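Local coordinates for protein iota-carrageenase (Alteromonas sp., PDB 1H80) that hydrolyses the internal beta-1,4 linkages of iota-carrageenan, a sulfated galactan of red algal cell walls, with inversion of anomeric configuration, at residues A[160-165]-A[172-177]; A[215-220]-A[230-235]; A[222-227]-A[254-259]; A[238-243]-A[247-252]. One frame throughout, in Å; residues are numbered along the deposited sequence. Where two conformers were deposited one is given.

Contact 1 (A[160-165]-A[172-177]); sequences ILVDVT and HWSRNG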
loop_
_atom_site.group_PDB
_atom_site.type_symbol
_atom_site.label_atom_id
_atom_site.label_comp_id
_atom_site.label_asym_id
_atom_site.label_seq_id
_atom_site.Cartn_x
_atom_site.Cartn_y
_atom_site.Cartn_z
ATOM N N ILE A 160 -5.172 -1.304 -2.741
ATOM C CA ILE A 160 -6.136 -0.572 -1.937
ATOM C C ILE A 160 -5.601 0.831 -1.720
ATOM O O ILE A 160 -4.571 1.033 -1.074
ATOM C CB ILE A 160 -6.384 -1.272 -0.584
ATOM C CG1 ILE A 160 -6.903 -2.695 -0.837
ATOM C CG2 ILE A 160 -7.401 -0.486 0.239
ATOM C CD1 ILE A 160 -7.181 -3.493 0.409
ATOM N N LEU A 161 -6.305 1.801 -2.284
ATOM C CA LEU A 161 -5.912 3.193 -2.181
ATOM C C LEU A 161 -6.766 3.866 -1.120
ATOM O O LEU A 161 -7.955 4.092 -1.328
ATOM C CB LEU A 161 -6.108 3.884 -3.532
ATOM C CG LEU A 161 -5.410 3.204 -4.713
ATOM C CD1 LEU A 161 -5.841 3.852 -6.018
ATOM C CD2 LEU A 161 -3.901 3.299 -4.535
ATOM N N VAL A 162 -6.158 4.157 0.027
ATOM C CA VAL A 162 -6.854 4.821 1.130
ATOM C C VAL A 162 -6.607 6.284 0.798
ATOM O O VAL A 162 -5.752 6.949 1.384
ATOM C CB VAL A 162 -6.217 4.428 2.478
ATOM C CG1 VAL A 162 -7.050 4.963 3.630
ATOM C CG2 VAL A 162 -6.120 2.906 2.571
ATOM N N ASP A 163 -7.394 6.764 -0.159
ATOM C CA ASP A 163 -7.243 8.097 -0.724
ATOM C C ASP A 163 -8.136 9.232 -0.251
ATOM O O ASP A 163 -8.975 9.085 0.638
ATOM C CB ASP A 163 -7.384 7.980 -2.242
ATOM C CG ASP A 163 -6.298 8.722 -2.994
ATOM O OD1 ASP A 163 -5.869 9.793 -2.522
ATOM O OD2 ASP A 163 -5.884 8.233 -4.068
ATOM N N VAL A 164 -7.929 10.379 -0.890
ATOM C CA VAL A 164 -8.695 11.581 -0.607
ATOM C C VAL A 164 -9.528 11.895 -1.842
ATOM O O VAL A 164 -9.233 11.417 -2.941
ATOM C CB VAL A 164 -7.767 12.791 -0.303
ATOM C CG1 VAL A 164 -6.876 12.478 0.886
ATOM C CG2 VAL A 164 -6.917 13.130 -1.522
ATOM N N THR A 165 -10.587 12.672 -1.652
ATOM C CA THR A 165 -11.446 13.073 -2.756
ATOM C C THR A 165 -11.893 14.505 -2.513
ATOM O O THR A 165 -12.060 14.922 -1.369
ATOM C CB THR A 165 -12.700 12.175 -2.887
ATOM O OG1 THR A 165 -13.485 12.254 -1.691
ATOM C CG2 THR A 165 -12.300 10.739 -3.134
ATOM N N HIS A 172 -11.716 15.153 1.427
ATOM C CA HIS A 172 -12.393 14.231 2.319
ATOM C C HIS A 172 -11.688 12.894 2.197
ATOM O O HIS A 172 -11.141 12.570 1.149
ATOM C CB HIS A 172 -13.851 14.082 1.897
ATOM C CG HIS A 172 -14.587 15.382 1.838
ATOM N ND1 HIS A 172 -15.185 15.949 2.943
ATOM C CD2 HIS A 172 -14.778 16.249 0.817
ATOM C CE1 HIS A 172 -15.716 17.111 2.603
ATOM N NE2 HIS A 172 -15.482 17.317 1.320
ATOM N N TRP A 173 -11.690 12.122 3.273
ATOM C CA TRP A 173 -11.044 10.822 3.241
ATOM C C TRP A 173 -11.675 9.916 4.274
ATOM O O TRP A 173 -12.556 10.342 5.015
ATOM C CB TRP A 173 -9.536 10.963 3.461
ATOM C CG TRP A 173 -9.156 11.661 4.716
ATOM C CD1 TRP A 173 -9.006 11.104 5.947
ATOM C CD2 TRP A 173 -8.890 13.058 4.869
ATOM N NE1 TRP A 173 -8.661 12.066 6.864
ATOM C CE2 TRP A 173 -8.583 13.277 6.228
ATOM C CE3 TRP A 173 -8.882 14.148 3.990
ATOM C CZ2 TRP A 173 -8.270 14.544 6.732
ATOM C CZ3 TRP A 173 -8.571 15.408 4.491
ATOM C CH2 TRP A 173 -8.271 15.592 5.847
ATOM N N SER A 174 -11.225 8.671 4.328
ATOM C CA SER A 174 -11.839 7.715 5.235
ATOM C C SER A 174 -11.449 7.775 6.700
ATOM O O SER A 174 -10.366 8.237 7.072
ATOM C CB SER A 174 -11.639 6.292 4.704
ATOM O OG SER A 174 -10.287 5.884 4.787
ATOM N N ARG A 175 -12.371 7.300 7.530
ATOM C CA ARG A 175 -12.177 7.257 8.967
ATOM C C ARG A 175 -12.915 6.048 9.506
ATOM O O ARG A 175 -13.939 5.640 8.956
ATOM C CB ARG A 175 -12.783 8.482 9.648
ATOM C CG ARG A 175 -12.597 9.794 8.944
ATOM C CD ARG A 175 -13.427 10.847 9.666
ATOM N NE ARG A 175 -12.917 11.141 11.002
ATOM C CZ ARG A 175 -11.821 11.854 11.253
ATOM N NH1 ARG A 175 -11.102 12.358 10.259
ATOM N NH2 ARG A 175 -11.438 12.063 12.505
ATOM N N ASN A 176 -12.384 5.486 10.583
ATOM C CA ASN A 176 -13.008 4.360 11.263
ATOM C C ASN A 176 -13.231 3.163 10.362
ATOM O O ASN A 176 -14.327 2.932 9.853
ATOM C CB ASN A 176 -14.336 4.816 11.875
ATOM C CG ASN A 176 -14.199 6.107 12.657
ATOM O OD1 ASN A 176 -13.183 6.345 13.308
ATOM N ND2 ASN A 176 -15.228 6.945 12.604
ATOM N N GLY A 177 -12.175 2.393 10.172
ATOM C CA GLY A 177 -12.297 1.231 9.321
ATOM C C GLY A 177 -11.270 0.177 9.641
ATOM O O GLY A 177 -10.304 0.416 10.364
HETATM O O HOH W 1 -9.198 7.456 2.784
#

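Contact 2 (A[215-220]-A[230-235]); sequences LRMETD and GGIRNI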
loop_
_atom_site.group_PDB
_atom_site.type_symbol
_atom_site.label_atom_id
_atom_site.label_comp_id
_atom_site.label_asym_id
_atom_site.label_seq_id
_atom_site.Cartn_x
_atom_site.Cartn_y
_atom_site.Cartn_z
ATOM N N LEU A 215 2.265 -2.322 3.421
ATOM C CA LEU A 215 1.615 -1.148 3.994
ATOM C C LEU A 215 2.496 0.048 3.680
ATOM O O LEU A 215 3.437 0.361 4.409
ATOM C CB LEU A 215 1.448 -1.311 5.503
ATOM C CG LEU A 215 0.763 -0.142 6.215
ATOM C CD1 LEU A 215 -0.594 0.165 5.566
ATOM C CD2 LEU A 215 0.589 -0.494 7.680
ATOM N N ARG A 216 2.175 0.707 2.577
ATOM C CA ARG A 216 2.937 1.846 2.099
ATOM C C ARG A 216 2.331 3.161 2.565
ATOM O O ARG A 216 1.419 3.697 1.938
ATOM C CB ARG A 216 2.984 1.793 0.573
ATOM C CG ARG A 216 3.861 2.840 -0.079
ATOM C CD ARG A 216 3.649 2.814 -1.584
ATOM N NE ARG A 216 4.230 1.631 -2.216
ATOM C CZ ARG A 216 5.499 1.550 -2.608
ATOM N NH1 ARG A 216 6.311 2.583 -2.433
ATOM N NH2 ARG A 216 5.956 0.441 -3.175
ATOM N N MET A 217 2.839 3.677 3.676
ATOM C CA MET A 217 2.332 4.931 4.201
ATOM C C MET A 217 3.153 6.051 3.596
ATOM O O MET A 217 3.915 6.742 4.273
ATOM C CB MET A 217 2.394 4.913 5.722
ATOM C CG MET A 217 1.413 3.886 6.284
ATOM S SD MET A 217 1.535 3.601 8.034
ATOM C CE MET A 217 2.966 2.490 8.075
ATOM N N GLU A 218 2.984 6.188 2.287
ATOM C CA GLU A 218 3.668 7.196 1.491
ATOM C C GLU A 218 2.587 8.182 1.070
ATOM O O GLU A 218 1.886 7.988 0.074
ATOM C CB GLU A 218 4.327 6.524 0.282
ATOM C CG GLU A 218 5.050 7.464 -0.661
ATOM C CD GLU A 218 6.064 6.740 -1.532
ATOM O OE1 GLU A 218 5.781 5.599 -1.960
ATOM O OE2 GLU A 218 7.142 7.318 -1.793
ATOM N N THR A 219 2.453 9.234 1.865
ATOM C CA THR A 219 1.441 10.261 1.661
ATOM C C THR A 219 1.881 11.325 0.662
ATOM O O THR A 219 2.285 12.417 1.056
ATOM C CB THR A 219 1.114 10.911 3.011
ATOM O OG1 THR A 219 2.319 11.425 3.596
ATOM C CG2 THR A 219 0.541 9.871 3.960
ATOM N N ASP A 220 1.772 11.019 -0.629
ATOM C CA ASP A 220 2.225 11.959 -1.652
ATOM C C ASP A 220 1.239 12.392 -2.733
ATOM O O ASP A 220 1.657 12.818 -3.812
ATOM C CB ASP A 220 3.488 11.414 -2.329
ATOM C CG ASP A 220 3.247 10.102 -3.058
ATOM O OD1 ASP A 220 2.080 9.672 -3.161
ATOM O OD2 ASP A 220 4.233 9.501 -3.538
ATOM N N GLY A 230 -5.323 16.397 4.546
ATOM C CA GLY A 230 -5.108 14.981 4.333
ATOM C C GLY A 230 -4.148 14.393 5.339
ATOM O O GLY A 230 -4.096 14.829 6.493
ATOM N N GLY A 231 -3.381 13.403 4.895
ATOM C CA GLY A 231 -2.432 12.755 5.778
ATOM C C GLY A 231 -3.123 11.689 6.604
ATOM O O GLY A 231 -4.345 11.541 6.542
ATOM N N ILE A 232 -2.346 10.956 7.392
ATOM C CA ILE A 232 -2.905 9.898 8.215
ATOM C C ILE A 232 -2.610 10.124 9.690
ATOM O O ILE A 232 -1.545 10.618 10.056
ATOM C CB ILE A 232 -2.376 8.505 7.774
ATOM C CG1 ILE A 232 -0.889 8.357 8.100
ATOM C CG2 ILE A 232 -2.591 8.328 6.273
ATOM C CD1 ILE A 232 -0.315 6.996 7.691
ATOM N N ARG A 233 -3.576 9.772 10.532
ATOM C CA ARG A 233 -3.455 9.936 11.974
ATOM C C ARG A 233 -4.146 8.790 12.687
ATOM O O ARG A 233 -5.149 8.267 12.202
ATOM C CB ARG A 233 -4.122 11.236 12.423
ATOM C CG ARG A 233 -3.408 12.516 12.032
ATOM C CD ARG A 233 -4.420 13.646 11.927
ATOM N NE ARG A 233 -5.368 13.341 10.864
ATOM C CZ ARG A 233 -5.083 13.436 9.570
ATOM N NH1 ARG A 233 -3.881 13.851 9.184
ATOM N NH2 ARG A 233 -5.978 13.070 8.665
ATOM N N ASN A 234 -3.608 8.419 13.843
ATOM C CA ASN A 234 -4.175 7.359 14.659
ATOM C C ASN A 234 -4.399 6.091 13.860
ATOM O O ASN A 234 -5.506 5.550 13.792
ATOM C CB ASN A 234 -5.476 7.850 15.285
ATOM C CG ASN A 234 -5.275 9.122 16.082
ATOM O OD1 ASN A 234 -4.442 9.170 16.989
ATOM N ND2 ASN A 234 -6.025 10.164 15.744
ATOM N N ILE A 235 -3.316 5.625 13.256
ATOM C CA ILE A 235 -3.340 4.420 12.455
ATOM C C ILE A 235 -2.763 3.279 13.277
ATOM O O ILE A 235 -1.796 3.462 14.020
ATOM C CB ILE A 235 -2.489 4.592 11.179
ATOM C CG1 ILE A 235 -3.017 5.770 10.356
ATOM C CG2 ILE A 235 -2.482 3.303 10.371
ATOM C CD1 ILE A 235 -4.484 5.653 9.956
#

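Contact 3 (A[222-227]-A[254-259]); sequences LLMKNY and HFMKNG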
loop_
_atom_site.group_PDB
_atom_site.type_symbol
_atom_site.label_atom_id
_atom_site.label_comp_id
_atom_site.label_asym_id
_atom_site.label_seq_id
_atom_site.Cartn_x
_atom_site.Cartn_y
_atom_site.Cartn_z
ATOM N N LEU A 222 -0.790 14.697 -4.833
ATOM C CA LEU A 222 -0.676 16.125 -5.125
ATOM C C LEU A 222 -1.825 16.959 -4.566
ATOM O O LEU A 222 -1.621 18.096 -4.137
ATOM C CB LEU A 222 -0.577 16.344 -6.637
ATOM N N LEU A 223 -3.032 16.400 -4.579
ATOM C CA LEU A 223 -4.198 17.108 -4.061
ATOM C C LEU A 223 -3.974 17.556 -2.626
ATOM O O LEU A 223 -4.379 18.649 -2.234
ATOM C CB LEU A 223 -5.439 16.213 -4.114
ATOM C CG LEU A 223 -6.146 16.056 -5.461
ATOM C CD1 LEU A 223 -7.279 15.053 -5.331
ATOM C CD2 LEU A 223 -6.685 17.406 -5.909
ATOM N N MET A 224 -3.329 16.705 -1.836
ATOM C CA MET A 224 -3.082 17.037 -0.443
ATOM C C MET A 224 -2.101 18.189 -0.305
ATOM O O MET A 224 -2.142 18.933 0.671
ATOM C CB MET A 224 -2.572 15.809 0.308
ATOM C CG MET A 224 -3.531 14.644 0.207
ATOM S SD MET A 224 -3.167 13.351 1.384
ATOM C CE MET A 224 -1.530 12.874 0.870
ATOM N N LYS A 225 -1.223 18.335 -1.289
ATOM C CA LYS A 225 -0.250 19.413 -1.260
ATOM C C LYS A 225 -0.956 20.728 -1.572
ATOM O O LYS A 225 -0.742 21.733 -0.899
ATOM C CB LYS A 225 0.850 19.161 -2.291
ATOM C CG LYS A 225 1.932 20.225 -2.309
ATOM C CD LYS A 225 3.019 19.881 -3.313
ATOM C CE LYS A 225 4.128 20.922 -3.295
ATOM N NZ LYS A 225 5.231 20.576 -4.234
ATOM N N ASN A 226 -1.811 20.702 -2.588
ATOM C CA ASN A 226 -2.549 21.890 -3.004
ATOM C C ASN A 226 -3.539 22.372 -1.944
ATOM O O ASN A 226 -3.620 23.567 -1.660
ATOM C CB ASN A 226 -3.298 21.614 -4.310
ATOM C CG ASN A 226 -2.381 21.140 -5.421
ATOM O OD1 ASN A 226 -1.293 21.682 -5.618
ATOM N ND2 ASN A 226 -2.824 20.130 -6.163
ATOM N N TYR A 227 -4.288 21.441 -1.363
ATOM C CA TYR A 227 -5.279 21.782 -0.344
ATOM C C TYR A 227 -4.713 21.879 1.065
ATOM O O TYR A 227 -5.354 22.443 1.953
ATOM C CB TYR A 227 -6.417 20.755 -0.333
ATOM C CG TYR A 227 -7.358 20.852 -1.509
ATOM C CD1 TYR A 227 -6.986 20.387 -2.769
ATOM C CD2 TYR A 227 -8.616 21.436 -1.365
ATOM C CE1 TYR A 227 -7.846 20.501 -3.859
ATOM C CE2 TYR A 227 -9.481 21.558 -2.448
ATOM C CZ TYR A 227 -9.089 21.089 -3.691
ATOM O OH TYR A 227 -9.939 21.216 -4.765
ATOM N N HIS A 254 6.765 12.504 2.565
ATOM C CA HIS A 254 6.937 13.479 1.499
ATOM C C HIS A 254 6.772 14.883 2.082
ATOM O O HIS A 254 7.579 15.302 2.906
ATOM C CB HIS A 254 5.933 13.229 0.369
ATOM C CG HIS A 254 6.300 12.075 -0.511
ATOM N ND1 HIS A 254 6.705 12.233 -1.819
ATOM C CD2 HIS A 254 6.358 10.745 -0.260
ATOM C CE1 HIS A 254 6.997 11.053 -2.335
ATOM N NE2 HIS A 254 6.795 10.132 -1.409
ATOM N N PHE A 255 5.714 15.584 1.685
ATOM C CA PHE A 255 5.452 16.951 2.146
ATOM C C PHE A 255 4.402 17.045 3.254
ATOM O O PHE A 255 4.191 18.112 3.834
ATOM C CB PHE A 255 4.961 17.777 0.957
ATOM C CG PHE A 255 3.743 17.192 0.295
ATOM C CD1 PHE A 255 2.494 17.282 0.905
ATOM C CD2 PHE A 255 3.855 16.482 -0.896
ATOM C CE1 PHE A 255 1.377 16.671 0.343
ATOM C CE2 PHE A 255 2.742 15.866 -1.469
ATOM C CZ PHE A 255 1.500 15.961 -0.844
ATOM N N MET A 256 3.744 15.929 3.540
ATOM C CA MET A 256 2.665 15.897 4.522
ATOM C C MET A 256 3.023 15.688 5.985
ATOM O O MET A 256 3.877 14.875 6.327
ATOM C CB MET A 256 1.650 14.831 4.097
ATOM C CG MET A 256 0.486 14.603 5.054
ATOM S SD MET A 256 -0.571 16.045 5.289
ATOM C CE MET A 256 -0.855 16.499 3.589
ATOM N N LYS A 257 2.343 16.435 6.848
ATOM C CA LYS A 257 2.532 16.310 8.283
ATOM C C LYS A 257 1.485 15.311 8.768
ATOM O O LYS A 257 0.296 15.630 8.853
ATOM C CB LYS A 257 2.319 17.654 8.979
ATOM C CG LYS A 257 2.394 17.557 10.491
ATOM C CD LYS A 257 2.298 18.923 11.144
ATOM C CE LYS A 257 2.401 18.811 12.654
ATOM N NZ LYS A 257 2.422 20.148 13.310
ATOM N N ASN A 258 1.931 14.097 9.069
ATOM C CA ASN A 258 1.040 13.040 9.525
ATOM C C ASN A 258 1.060 12.900 11.038
ATOM O O ASN A 258 1.892 13.503 11.717
ATOM C CB ASN A 258 1.451 11.714 8.884
ATOM C CG ASN A 258 1.363 11.750 7.375
ATOM O OD1 ASN A 258 0.277 11.686 6.800
ATOM N ND2 ASN A 258 2.514 11.871 6.721
ATOM N N GLY A 259 0.139 12.088 11.551
ATOM C CA GLY A 259 0.036 11.868 12.977
ATOM C C GLY A 259 0.692 10.601 13.491
ATOM O O GLY A 259 1.720 10.155 12.971
#

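Contact 4 (A[238-243]-A[247-252]); sequences DNIRCS and AAVMFG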
loop_
_atom_site.group_PDB
_atom_site.type_symbol
_atom_site.label_atom_id
_atom_site.label_comp_id
_atom_site.label_asym_id
_atom_site.label_seq_id
_atom_site.Cartn_x
_atom_site.Cartn_y
_atom_site.Cartn_z
ATOM N N ASP A 238 -1.231 -4.403 12.490
ATOM C CA ASP A 238 -0.809 -5.613 13.173
ATOM C C ASP A 238 -0.658 -6.749 12.175
ATOM O O ASP A 238 -1.527 -6.961 11.328
ATOM C CB ASP A 238 -1.836 -5.989 14.241
ATOM C CG ASP A 238 -1.481 -7.264 14.969
ATOM O OD1 ASP A 238 -0.337 -7.372 15.464
ATOM O OD2 ASP A 238 -2.351 -8.157 15.056
ATOM N N ASN A 239 0.460 -7.461 12.277
ATOM C CA ASN A 239 0.751 -8.585 11.402
ATOM C C ASN A 239 0.795 -8.168 9.934
ATOM O O ASN A 239 -0.079 -8.518 9.134
ATOM C CB ASN A 239 -0.283 -9.688 11.617
ATOM C CG ASN A 239 0.076 -10.965 10.896
ATOM O OD1 ASN A 239 1.189 -11.112 10.388
ATOM N ND2 ASN A 239 -0.862 -11.902 10.853
ATOM N N ILE A 240 1.831 -7.406 9.599
ATOM C CA ILE A 240 2.041 -6.922 8.242
ATOM C C ILE A 240 3.267 -7.657 7.725
ATOM O O ILE A 240 4.321 -7.664 8.374
ATOM C CB ILE A 240 2.292 -5.404 8.232
ATOM C CG1 ILE A 240 1.184 -4.685 9.015
ATOM C CG2 ILE A 240 2.375 -4.904 6.806
ATOM C CD1 ILE A 240 -0.232 -4.935 8.507
ATOM N N ARG A 241 3.132 -8.261 6.549
ATOM C CA ARG A 241 4.215 -9.060 5.998
ATOM C C ARG A 241 4.602 -8.761 4.560
ATOM O O ARG A 241 3.775 -8.352 3.743
ATOM C CB ARG A 241 3.844 -10.539 6.122
ATOM C CG ARG A 241 3.309 -10.922 7.500
ATOM C CD ARG A 241 3.047 -12.416 7.632
ATOM N NE ARG A 241 2.016 -12.914 6.720
ATOM C CZ ARG A 241 0.713 -12.667 6.840
ATOM N NH1 ARG A 241 0.259 -11.918 7.837
ATOM N NH2 ARG A 241 -0.141 -13.182 5.963
ATOM N N CYS A 242 5.881 -8.968 4.268
ATOM C CA CYS A 242 6.422 -8.750 2.937
ATOM C C CYS A 242 7.196 -10.001 2.507
ATOM O O CYS A 242 7.748 -10.716 3.341
ATOM C CB CYS A 242 7.376 -7.536 2.924
ATOM S SG CYS A 242 8.428 -7.576 1.434
ATOM N N SER A 243 7.204 -10.279 1.208
ATOM C CA SER A 243 7.958 -11.404 0.665
ATOM C C SER A 243 8.426 -10.987 -0.721
ATOM O O SER A 243 7.644 -10.475 -1.521
ATOM C CB SER A 243 7.102 -12.679 0.591
ATOM O OG SER A 243 5.983 -12.522 -0.258
ATOM N N ALA A 247 9.634 -3.783 1.311
ATOM C CA ALA A 247 9.443 -3.765 2.754
ATOM C C ALA A 247 8.003 -4.105 3.091
ATOM O O ALA A 247 7.122 -4.011 2.243
ATOM C CB ALA A 247 9.778 -2.389 3.304
ATOM N N ALA A 248 7.773 -4.505 4.335
ATOM C CA ALA A 248 6.428 -4.833 4.782
ATOM C C ALA A 248 5.739 -3.531 5.151
ATOM O O ALA A 248 4.586 -3.297 4.805
ATOM C CB ALA A 248 6.489 -5.751 5.994
ATOM N N VAL A 249 6.472 -2.682 5.857
ATOM C CA VAL A 249 5.943 -1.404 6.298
ATOM C C VAL A 249 6.891 -0.288 5.907
ATOM O O VAL A 249 8.094 -0.378 6.132
ATOM C CB VAL A 249 5.766 -1.388 7.823
ATOM C CG1 VAL A 249 5.278 -0.020 8.270
ATOM C CG2 VAL A 249 4.783 -2.471 8.244
ATOM N N MET A 250 6.348 0.771 5.321
ATOM C CA MET A 250 7.177 1.892 4.915
ATOM C C MET A 250 6.539 3.230 5.246
ATOM O O MET A 250 5.333 3.415 5.082
ATOM C CB MET A 250 7.476 1.802 3.417
ATOM C CG MET A 250 8.236 2.991 2.863
ATOM S SD MET A 250 7.115 4.248 2.231
ATOM C CE MET A 250 7.399 4.042 0.469
ATOM N N PHE A 251 7.363 4.155 5.732
ATOM C CA PHE A 251 6.905 5.491 6.078
ATOM C C PHE A 251 7.616 6.460 5.145
ATOM O O PHE A 251 8.844 6.465 5.063
ATOM C CB PHE A 251 7.260 5.846 7.524
ATOM C CG PHE A 251 6.602 4.970 8.546
ATOM C CD1 PHE A 251 7.171 3.754 8.914
ATOM C CD2 PHE A 251 5.406 5.359 9.141
ATOM C CE1 PHE A 251 6.563 2.937 9.859
ATOM C CE2 PHE A 251 4.788 4.549 10.086
ATOM C CZ PHE A 251 5.366 3.337 10.447
ATOM N N GLY A 252 6.837 7.265 4.433
ATOM C CA GLY A 252 7.398 8.242 3.517
ATOM C C GLY A 252 6.398 9.378 3.478
ATOM O O GLY A 252 5.516 9.393 2.624
#

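Contact 1 (A[160-165]-A[172-177])
Thr-165 and His-172 are joined by a reciprocal pair of backbone hydrogen bonds: Thr-165 N gives to His-172 O at 2.9 Å and His-172 N to Thr-165 O at 2.8 Å, an antiparallel hydrogen-bonded pair. His-172 O is also approached by Val-164 CA at 3.2 Å, a CA-H...O contact. Past Val-164 and Trp-173 the strands part, and one water spans the gap, donating to Asp-163 O at 2.7 Å and accepting from Ser-174 N at 2.8 Å. The loop residue Asp-163 folds its carboxylate back on the chain, OD1 taking the N-H of Val-164 at 2.7 Å. Packing is light. Val-164 CG1 lies alongside Trp-173 CB at 4.0 Å, the two side chains pointing the same way, while the indole runs on past the valine and its NE1 bonds to Asp-200. Val-162 CG1 touches Ser-174 OG at 3.6 Å; that hydroxyl also bonds to Tyr-143. His-172 sends NE2 back to the carbonyl of Arg-167 in its own hairpin. Strand 170-175 folds back antiparallel on strand 160-167, which pairs parallel with strands 132-141 and 194-196 of the beta-helix; the hairpin is held by main-chain bonds near its turn and by water where the strands diverge.

Contact 2 (A[215-220]-A[230-235])
Ile-232 reaches Met-217 and Thr-219 with two different branches, and its torsions set both: CG1 stands between the backbone N and the carbonyl carbon (chi1 69°) and runs on fully extended to CD1, while CG2 lies anti to the carbonyl carbon. Met-217 meets it with a chain that leaves beside its backbone N and then bends at the sulfur (chi3 -80°). The methyl CD1 of Ile-232 is therefore received by the flank of the methionine and not by its end, 3.8 Å from Met-217 CG and 3.9 Å from Met-217 SD, the two side chains crossing at about a right angle. The other branch touches more loosely, Ile-232 CG2 to Thr-219 CG2 at 4.2 Å. Met-217 and Thr-219 are each the centre of an inverse gamma turn. No hydrogen bond joins the two segments directly. Instead Asn-258 links them from outside: the threonine has its hydroxyl on Asn-258 ND2 and its methyl on the isoleucine, with Asn-258 OD1 taking Ile-232 N. The charged groups stand apart from this apolar seam: Arg-216 NH1 pairs with Glu-218 OE1 at 3.1 Å, and Arg-233 NH1 reaches back to Gly-230 O at 2.9 Å, while its NE is salt-bridged to Asp-200. Strands 216-218 and 231-243 belong to different faces of the beta-helix; their direct meeting is apolar and buried, and the polar link between them is supplied by Asn-258, which satisfies Thr-219 OG1 and Ile-232 N beside the seam.

Contact 3 (A[222-227]-A[254-259])
The backbones of Lys-225 and Phe-255 come no nearer than 7.1 Å between their CA atoms, a short helix, 222-227, passing an irregular loop with no hydrogen bond between them. Side chains close the gap. Phe-255 holds its ring between its backbone N and carbonyl carbon (chi1 57°), which lays one face against the helix. Lys-225 CB sits over that face in a CH-pi contact, 3.7 Å from the ring centroid and 18° off the normal, and Lys-225 N lies 3.5 Å from Phe-255 CE1. Beside the ring, Met-224 CB touches Phe-255 CE1 at 4.0 Å and Met-256 CE at 3.8 Å, the latter methyl brought round by bends at chi2 and chi3. The rest of Lys-225 runs out extended from the ring, and its NZ bonds to the carbonyl of Glu-283. With Phe-255 replaced by an alanine, Lys-225 CB would probably lose its aromatic face, a gap would open against the helix, and Met-224 would keep only Met-256 from this loop. The helix stands between strands 216-218 and 231-243 in the chain; Met-224 and Tyr-227 rest on Leu-171 of strand 170-175, while the loop leads from strand 250-252 to strand 261-269.

Contact 4 (A[238-243]-A[247-252])
The flat peptide joining Ala-247 to Ala-248 has Cys-242 CB, in one of the two conformers modelled for that residue, over one of its faces, 3.5 Å from Ala-247 C and 3.4 Å from Ala-248 N. On the far side of the first strand from this contact, two other flat groups meet: Arg-241 NH1 gives a hydrogen bond to Asn-239 OD1 at 2.8 Å, with the oxygen close to the guanidinium plane but the donor standing 51° out of the amide plane, above it and not on a lone pair. The same NH1 also bonds to Asn-206 on the neighbouring strand 202-210. Facing the second segment, Cys-242 CB of the same conformer packs against Ala-248 CB at 3.7 Å. Ile-240 carries the other half of the packing. Its CG2, anti to the backbone N (the CG1 branch has chi1 -52°), touches Ala-248 O at 3.4 Å and Val-249 CG2 at 3.7 Å, the isoleucine and valine crossing at about a right angle. This is the right-handed parallel beta-helix of the pectate lyase-like clan seen at one of its corners: the chain leaves strand 231-243, passes a three-residue link and bends at Ala-248 and Val-249 onto the face that holds strand 250-252. Alternation along the first strand sends Ile-240 and Cys-242 to the inside and Arg-241 away. Ala-248 meets Val-266 of strand 261-269, and Val-249 meets Met-217 of strand 216-218. Cys-242 is tied by a disulfide to Cys-271.

From the N terminus, contact 1 comes first and closes the short hairpin of strands 160-167 and 170-175 before any other contact opens. Contact 2 then closes the loop that carries helix 222-227, and contact 3 starts inside that loop but ends well beyond it, so these two cross. Contact 4, a tight corner, lies entirely between the two segments of contact 3. Space links them further: the Trp-173 ring of contact 1 packs on Gly-230 and Arg-233 of contact 2, and Val-164 on Met-224 of contact 3. Contacts 2 and 4 share strand 231-243, and their strands 216-218 and 250-252 are neighbours in a parallel sheet, binding successive turns of the beta-helix.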